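Local atomic coordinates of putative lipoprotein (Bacteroides fragilis, PDB entry 3QNK), a protein that probably binds glycans at the outer membrane as a SusD-like lipoprotein, helping to pass them to a partner transporter. Residues Tyr391-Leu396 / Ile445-Glu450; Leu495-Val500 / Lys512-Tyr517. One frame throughout, in Å; residues are numbered along the deposited sequence.

Interaction 1 of 2, residues Tyr391-Leu396 / Ile445-Glu450; sequences YAEIYL and IEFAFE
Two helices of the SusD-like helical fold meet here: the N-terminal part of helix 391-405 packs against the C-terminal end of helix 432-446. F447 is the first residue to leave helical geometry, and its side chain carries most of the contact. With CG anti to the carbonyl carbon (chi1 -73°), the ring extends toward helix 391-405. The ring goes in tip first. F447 CZ reaches E393 N at 3.4 Å, near the plane of the ring, and E393 CB at 3.6 Å. L396 CD1 also meets the ring edge, 3.5 Å from F447 CE2. A392 CB comes in obliquely, 3.9 Å from F447 CZ.

E446 packs beside it through its aliphatic part, with E446 CB 3.7 Å from L396 CD1. Its chain bends at chi2 (58°), and E446 OE2 lies 3.6 Å from A392 CB. No hydrogen bond joins the two segments. The buried carboxylates find partners elsewhere. E446 forms salt bridges with R390, R318 and R421, and E393 pairs with R190. E450 also bridges to R390, which thus serves two acids. The three arginines round E446 would favour its charged form. I418 of helix 408-420 touches both A392 and E446 and covers that part of the contact.

F447 also opens a type II beta turn that ends at E450. The arrangement is helix-helix packing in the alpha-helical SusD fold, with an aromatic side chain from the C-terminal end of one helix set edge-on against the N-terminal part of another.

Interaction 2 of 2, residues Leu495-Val500 / Lys512-Tyr517; sequences LYLTPV and KQNLGY
Q513 and V500 meet in a paired hydrogen bond between a side-chain amide and a backbone. Q513 NE2 donates to V500 O at 2.7 Å, nearly straight at 172°. Q513 OE1 takes V500 N at 2.8 Å on a lone pair. The bend at chi2 (53°) turns the amide toward V500. The same OE1 also accepts N514 N, so two backbone donors grip one oxygen.

Next to it, N514 ND2 reaches T498 O at 2.8 Å, and that carbonyl lies in the amide plane of N514. The amide is held further by R146 at OD1 and by the carbonyl of Y126 at ND2. L497 CD1 lies 3.5 Å from N514 OD1.

P499 lies over one face of the Y517 ring. Its CB is 3.7 Å from the ring centroid and 16° off the normal, a CH-pi contact. At the ring's far end, L497 O approaches near the ring plane, 2.9 Å from Y517 OH. L495 CD2 lies 3.6 Å from Y517 OH.

The tight part is the Q513 and N514 amides against T498 to V500, with I505 of helix 502-507 touching V500 and Q513. The looser side is the turn through L515 and G516, which are exposed, while L497 and Y517 are partly so. The amide bonds across the contact run from side chains to backbone groups, so the two loops are joined without strand pairing.

Overall arrangement
Both contacts lie in the C-terminal half of the chain, within its SusD family region. They follow in series, with neither crossing nor enclosing the other. From the N terminus, 391-396 comes first. The chain finishes helix 391-405, then runs through helix 408-420 and helix 432-446, and interaction 1 closes this mainly helical loop. Helices 453-460 and 463-466 and strands 469-475 and 480-488 follow. Interaction 2 then closes a short loop around helix 502-507 and brings the C-terminal residues back against the segment before that helix. Interaction 1 ties helices deep in the fold; interaction 2 lies farther out. Their centres are 28 Å apart, and their nearest atoms about 16 Å.

Interaction 1 of 2, residues Tyr391-Leu396 / Ile445-Glu450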
loop_
_atom_site.group_PDB
_atom_site.type_symbol
_atom_site.label_atom_id
_atom_site.label_comp_id
_atom_site.label_asym_id
_atom_site.label_seq_id
_atom_site.Cartn_x
_atom_site.Cartn_y
_atom_site.Cartn_z
ATOM N N TYR B 391 25.133 -16.840 11.185
ATOM C CA TYR B 391 25.880 -17.243 12.385
ATOM C C TYR B 391 26.928 -16.170 12.821
ATOM O O TYR B 391 27.134 -15.998 14.021
ATOM C CB TYR B 391 26.563 -18.599 12.163
ATOM C CG TYR B 391 27.064 -19.291 13.416
ATOM C CD1 TYR B 391 26.355 -19.217 14.613
ATOM C CD2 TYR B 391 28.202 -20.090 13.383
ATOM C CE1 TYR B 391 26.801 -19.869 15.761
ATOM C CE2 TYR B 391 28.642 -20.773 14.518
ATOM C CZ TYR B 391 27.937 -20.662 15.706
ATOM O OH TYR B 391 28.350 -21.355 16.815
ATOM N N ALA B 392 27.528 -15.420 11.859
ATOM C CA ALA B 392 28.509 -14.366 12.139
ATOM C C ALA B 392 28.002 -13.331 13.161
ATOM O O ALA B 392 28.791 -12.839 13.972
ATOM C CB ALA B 392 28.893 -13.661 10.857
ATOM N N GLU B 393 26.684 -13.022 13.134
ATOM C CA GLU B 393 26.067 -12.049 14.022
ATOM C C GLU B 393 26.102 -12.483 15.478
ATOM O O GLU B 393 26.237 -11.626 16.357
ATOM C CB GLU B 393 24.628 -11.802 13.609
ATOM C CG GLU B 393 24.211 -10.374 13.855
ATOM C CD GLU B 393 22.754 -10.091 13.575
ATOM O OE1 GLU B 393 22.301 -10.334 12.426
ATOM O OE2 GLU B 393 22.071 -9.610 14.512
ATOM N N ILE B 394 25.959 -13.804 15.748
ATOM C CA ILE B 394 25.980 -14.341 17.103
ATOM C C ILE B 394 27.283 -13.898 17.771
ATOM O O ILE B 394 27.241 -13.298 18.838
ATOM C CB ILE B 394 25.789 -15.880 17.086
ATOM C CG1 ILE B 394 24.501 -16.281 16.324
ATOM C CG2 ILE B 394 25.867 -16.526 18.469
ATOM C CD1 ILE B 394 23.191 -15.629 16.775
ATOM N N TYR B 395 28.410 -14.070 17.079
ATOM C CA TYR B 395 29.725 -13.710 17.579
ATOM C C TYR B 395 29.855 -12.218 17.875
ATOM O O TYR B 395 30.371 -11.846 18.939
ATOM C CB TYR B 395 30.793 -14.135 16.580
ATOM C CG TYR B 395 30.929 -15.634 16.471
ATOM C CD1 TYR B 395 31.675 -16.352 17.396
ATOM C CD2 TYR B 395 30.312 -16.338 15.438
ATOM C CE1 TYR B 395 31.801 -17.732 17.307
ATOM C CE2 TYR B 395 30.431 -17.724 15.339
ATOM C CZ TYR B 395 31.176 -18.417 16.280
ATOM O OH TYR B 395 31.342 -19.776 16.210
ATOM N N LEU B 396 29.367 -11.373 16.962
ATOM C CA LEU B 396 29.474 -9.920 17.076
ATOM C C LEU B 396 28.497 -9.338 18.109
ATOM O O LEU B 396 28.888 -8.436 18.838
ATOM C CB LEU B 396 29.313 -9.259 15.697
ATOM C CG LEU B 396 30.527 -9.450 14.765
ATOM C CD1 LEU B 396 30.255 -8.964 13.377
ATOM C CD2 LEU B 396 31.740 -8.750 15.296
ATOM N N ILE B 445 32.075 -3.848 8.690
ATOM C CA ILE B 445 32.637 -4.563 7.557
ATOM C C ILE B 445 31.915 -5.896 7.352
ATOM O O ILE B 445 31.596 -6.275 6.213
ATOM C CB ILE B 445 34.153 -4.755 7.760
ATOM C CG1 ILE B 445 34.896 -3.404 7.848
ATOM C CG2 ILE B 445 34.771 -5.676 6.706
ATOM C CD1 ILE B 445 34.803 -2.469 6.576
ATOM N N GLU B 446 31.645 -6.601 8.451
ATOM C CA GLU B 446 30.983 -7.886 8.386
ATOM C C GLU B 446 29.600 -7.790 7.800
ATOM O O GLU B 446 29.210 -8.620 6.959
ATOM C CB GLU B 446 30.891 -8.532 9.781
ATOM C CG GLU B 446 30.525 -10.020 9.748
ATOM C CD GLU B 446 31.478 -10.902 8.958
ATOM O OE1 GLU B 446 32.638 -10.495 8.735
ATOM O OE2 GLU B 446 31.045 -11.977 8.501
ATOM N N PHE B 447 28.844 -6.801 8.279
ATOM C CA PHE B 447 27.445 -6.684 7.906
ATOM C C PHE B 447 27.153 -5.561 6.905
ATOM O O PHE B 447 25.985 -5.183 6.770
ATOM C CB PHE B 447 26.573 -6.593 9.177
ATOM C CG PHE B 447 26.540 -7.959 9.815
ATOM C CD1 PHE B 447 25.818 -9.000 9.230
ATOM C CD2 PHE B 447 27.304 -8.236 10.940
ATOM C CE1 PHE B 447 25.865 -10.286 9.760
ATOM C CE2 PHE B 447 27.324 -9.521 11.493
ATOM C CZ PHE B 447 26.630 -10.545 10.878
ATOM N N ALA B 448 28.171 -5.123 6.118
ATOM C CA ALA B 448 27.950 -4.091 5.109
ATOM C C ALA B 448 26.929 -4.598 4.073
ATOM O O ALA B 448 26.997 -5.755 3.675
ATOM C CB ALA B 448 29.264 -3.713 4.441
ATOM N N PHE B 449 25.947 -3.769 3.705
ATOM C CA PHE B 449 24.906 -4.044 2.685
ATOM C C PHE B 449 23.953 -5.118 3.130
ATOM O O PHE B 449 23.262 -5.715 2.295
ATOM C CB PHE B 449 25.492 -4.344 1.285
ATOM C CG PHE B 449 26.487 -3.273 0.938
ATOM C CD1 PHE B 449 26.083 -1.940 0.825
ATOM C CD2 PHE B 449 27.855 -3.559 0.887
ATOM C CE1 PHE B 449 27.017 -0.923 0.607
ATOM C CE2 PHE B 449 28.788 -2.541 0.700
ATOM C CZ PHE B 449 28.362 -1.233 0.529
ATOM N N GLU B 450 23.848 -5.316 4.450
ATOM C CA GLU B 450 22.926 -6.305 5.012
ATOM C C GLU B 450 21.878 -5.636 5.876
ATOM O O GLU B 450 21.365 -6.261 6.789
ATOM C CB GLU B 450 23.675 -7.378 5.781
ATOM C CG GLU B 450 24.304 -8.397 4.851
ATOM C CD GLU B 450 24.997 -9.501 5.614
ATOM O OE1 GLU B 450 24.356 -10.545 5.891
ATOM O OE2 GLU B 450 26.162 -9.278 6.009
#

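Interaction 2 of 2, residues Leu495-Val500 / Lys512-Tyr517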
loop_
_atom_site.group_PDB
_atom_site.type_symbol
_atom_site.label_atom_id
_atom_site.label_comp_id
_atom_site.label_asym_id
_atom_site.label_seq_id
_atom_site.Cartn_x
_atom_site.Cartn_y
_atom_site.Cartn_z
ATOM N N LEU B 495 16.458 12.429 14.220
ATOM C CA LEU B 495 16.653 11.361 13.231
ATOM C C LEU B 495 17.008 10.017 13.879
ATOM O O LEU B 495 17.153 9.008 13.170
ATOM C CB LEU B 495 17.715 11.752 12.203
ATOM C CG LEU B 495 17.447 12.984 11.314
ATOM C CD1 LEU B 495 18.648 13.266 10.461
ATOM C CD2 LEU B 495 16.200 12.802 10.403
ATOM N N TYR B 496 17.098 9.976 15.242
ATOM C CA TYR B 496 17.347 8.715 15.984
ATOM C C TYR B 496 16.046 7.900 16.055
ATOM O O TYR B 496 16.069 6.721 16.437
ATOM C CB TYR B 496 17.963 8.948 17.360
ATOM C CG TYR B 496 19.452 9.233 17.312
ATOM C CD1 TYR B 496 20.316 8.434 16.567
ATOM C CD2 TYR B 496 20.002 10.288 18.031
ATOM C CE1 TYR B 496 21.679 8.710 16.501
ATOM C CE2 TYR B 496 21.368 10.589 17.950
ATOM C CZ TYR B 496 22.205 9.783 17.206
ATOM O OH TYR B 496 23.543 10.081 17.154
ATOM N N LEU B 497 14.917 8.513 15.586
ATOM C CA LEU B 497 13.608 7.870 15.456
ATOM C C LEU B 497 12.924 8.322 14.179
ATOM O O LEU B 497 13.103 9.469 13.770
ATOM C CB LEU B 497 12.714 8.164 16.672
ATOM C CG LEU B 497 13.009 7.382 17.967
ATOM C CD1 LEU B 497 11.998 7.733 19.032
ATOM C CD2 LEU B 497 12.992 5.839 17.721
ATOM N N THR B 498 12.152 7.422 13.540
ATOM C CA THR B 498 11.369 7.691 12.310
ATOM C C THR B 498 10.064 8.414 12.674
ATOM O O THR B 498 9.438 8.018 13.659
ATOM C CB THR B 498 11.114 6.373 11.567
ATOM O OG1 THR B 498 12.383 5.858 11.205
ATOM C CG2 THR B 498 10.255 6.541 10.301
ATOM N N PRO B 499 9.619 9.474 11.953
ATOM C CA PRO B 499 8.344 10.123 12.355
ATOM C C PRO B 499 7.151 9.206 12.127
ATOM O O PRO B 499 7.155 8.361 11.218
ATOM C CB PRO B 499 8.251 11.369 11.461
ATOM C CG PRO B 499 9.189 11.185 10.381
ATOM C CD PRO B 499 10.172 10.099 10.726
ATOM N N VAL B 500 6.171 9.314 13.009
ATOM C CA VAL B 500 4.916 8.598 12.840
ATOM C C VAL B 500 4.183 9.397 11.745
ATOM O O VAL B 500 4.171 10.638 11.814
ATOM C CB VAL B 500 4.112 8.470 14.170
ATOM C CG1 VAL B 500 2.713 7.909 13.933
ATOM C CG2 VAL B 500 4.868 7.640 15.208
ATOM N N LYS B 512 0.718 10.067 20.011
ATOM C CA LYS B 512 1.741 11.100 20.134
ATOM C C LYS B 512 2.900 10.873 19.154
ATOM O O LYS B 512 3.317 9.744 18.904
ATOM C CB LYS B 512 2.271 11.173 21.564
ATOM C CG LYS B 512 1.232 11.704 22.552
ATOM C CD LYS B 512 1.825 11.999 23.953
ATOM C CE LYS B 512 2.570 10.869 24.647
ATOM N NZ LYS B 512 2.639 11.081 26.123
ATOM N N GLN B 513 3.378 11.965 18.572
ATOM C CA GLN B 513 4.470 12.004 17.617
ATOM C C GLN B 513 5.793 11.837 18.335
ATOM O O GLN B 513 5.881 12.105 19.530
ATOM C CB GLN B 513 4.433 13.361 16.865
ATOM C CG GLN B 513 5.449 13.554 15.747
ATOM C CD GLN B 513 5.428 12.431 14.731
ATOM O OE1 GLN B 513 6.137 11.433 14.859
ATOM N NE2 GLN B 513 4.593 12.564 13.715
ATOM N N ASN B 514 6.819 11.407 17.605
ATOM C CA ASN B 514 8.166 11.281 18.116
ATOM C C ASN B 514 8.758 12.677 18.240
ATOM O O ASN B 514 8.348 13.586 17.513
ATOM C CB ASN B 514 8.998 10.395 17.200
ATOM C CG ASN B 514 8.836 8.937 17.490
ATOM O OD1 ASN B 514 8.595 8.532 18.631
ATOM N ND2 ASN B 514 9.040 8.104 16.475
ATOM N N LEU B 515 9.694 12.859 19.177
ATOM C CA LEU B 515 10.364 14.121 19.421
ATOM C C LEU B 515 11.012 14.727 18.145
ATOM O O LEU B 515 11.646 14.030 17.364
ATOM C CB LEU B 515 11.424 13.871 20.480
ATOM C CG LEU B 515 12.019 15.084 21.138
ATOM C CD1 LEU B 515 11.277 15.430 22.434
ATOM C CD2 LEU B 515 13.477 14.829 21.408
ATOM N N GLY B 516 10.822 16.014 17.959
ATOM C CA GLY B 516 11.411 16.741 16.848
ATOM C C GLY B 516 10.576 16.866 15.598
ATOM O O GLY B 516 10.935 17.643 14.709
ATOM N N TYR B 517 9.468 16.101 15.510
ATOM C CA TYR B 517 8.567 16.144 14.363
ATOM C C TYR B 517 7.181 16.703 14.742
ATOM O O TYR B 517 6.913 16.879 15.968
ATOM C CB TYR B 517 8.420 14.752 13.720
ATOM C CG TYR B 517 9.726 14.067 13.384
ATOM C CD1 TYR B 517 10.475 14.451 12.272
ATOM C CD2 TYR B 517 10.186 12.997 14.141
ATOM C CE1 TYR B 517 11.670 13.807 11.948
ATOM C CE2 TYR B 517 11.370 12.339 13.820
ATOM C CZ TYR B 517 12.108 12.744 12.723
ATOM O OH TYR B 517 13.273 12.076 12.424
ATOM O OXT TYR B 517 6.393 16.985 13.796
#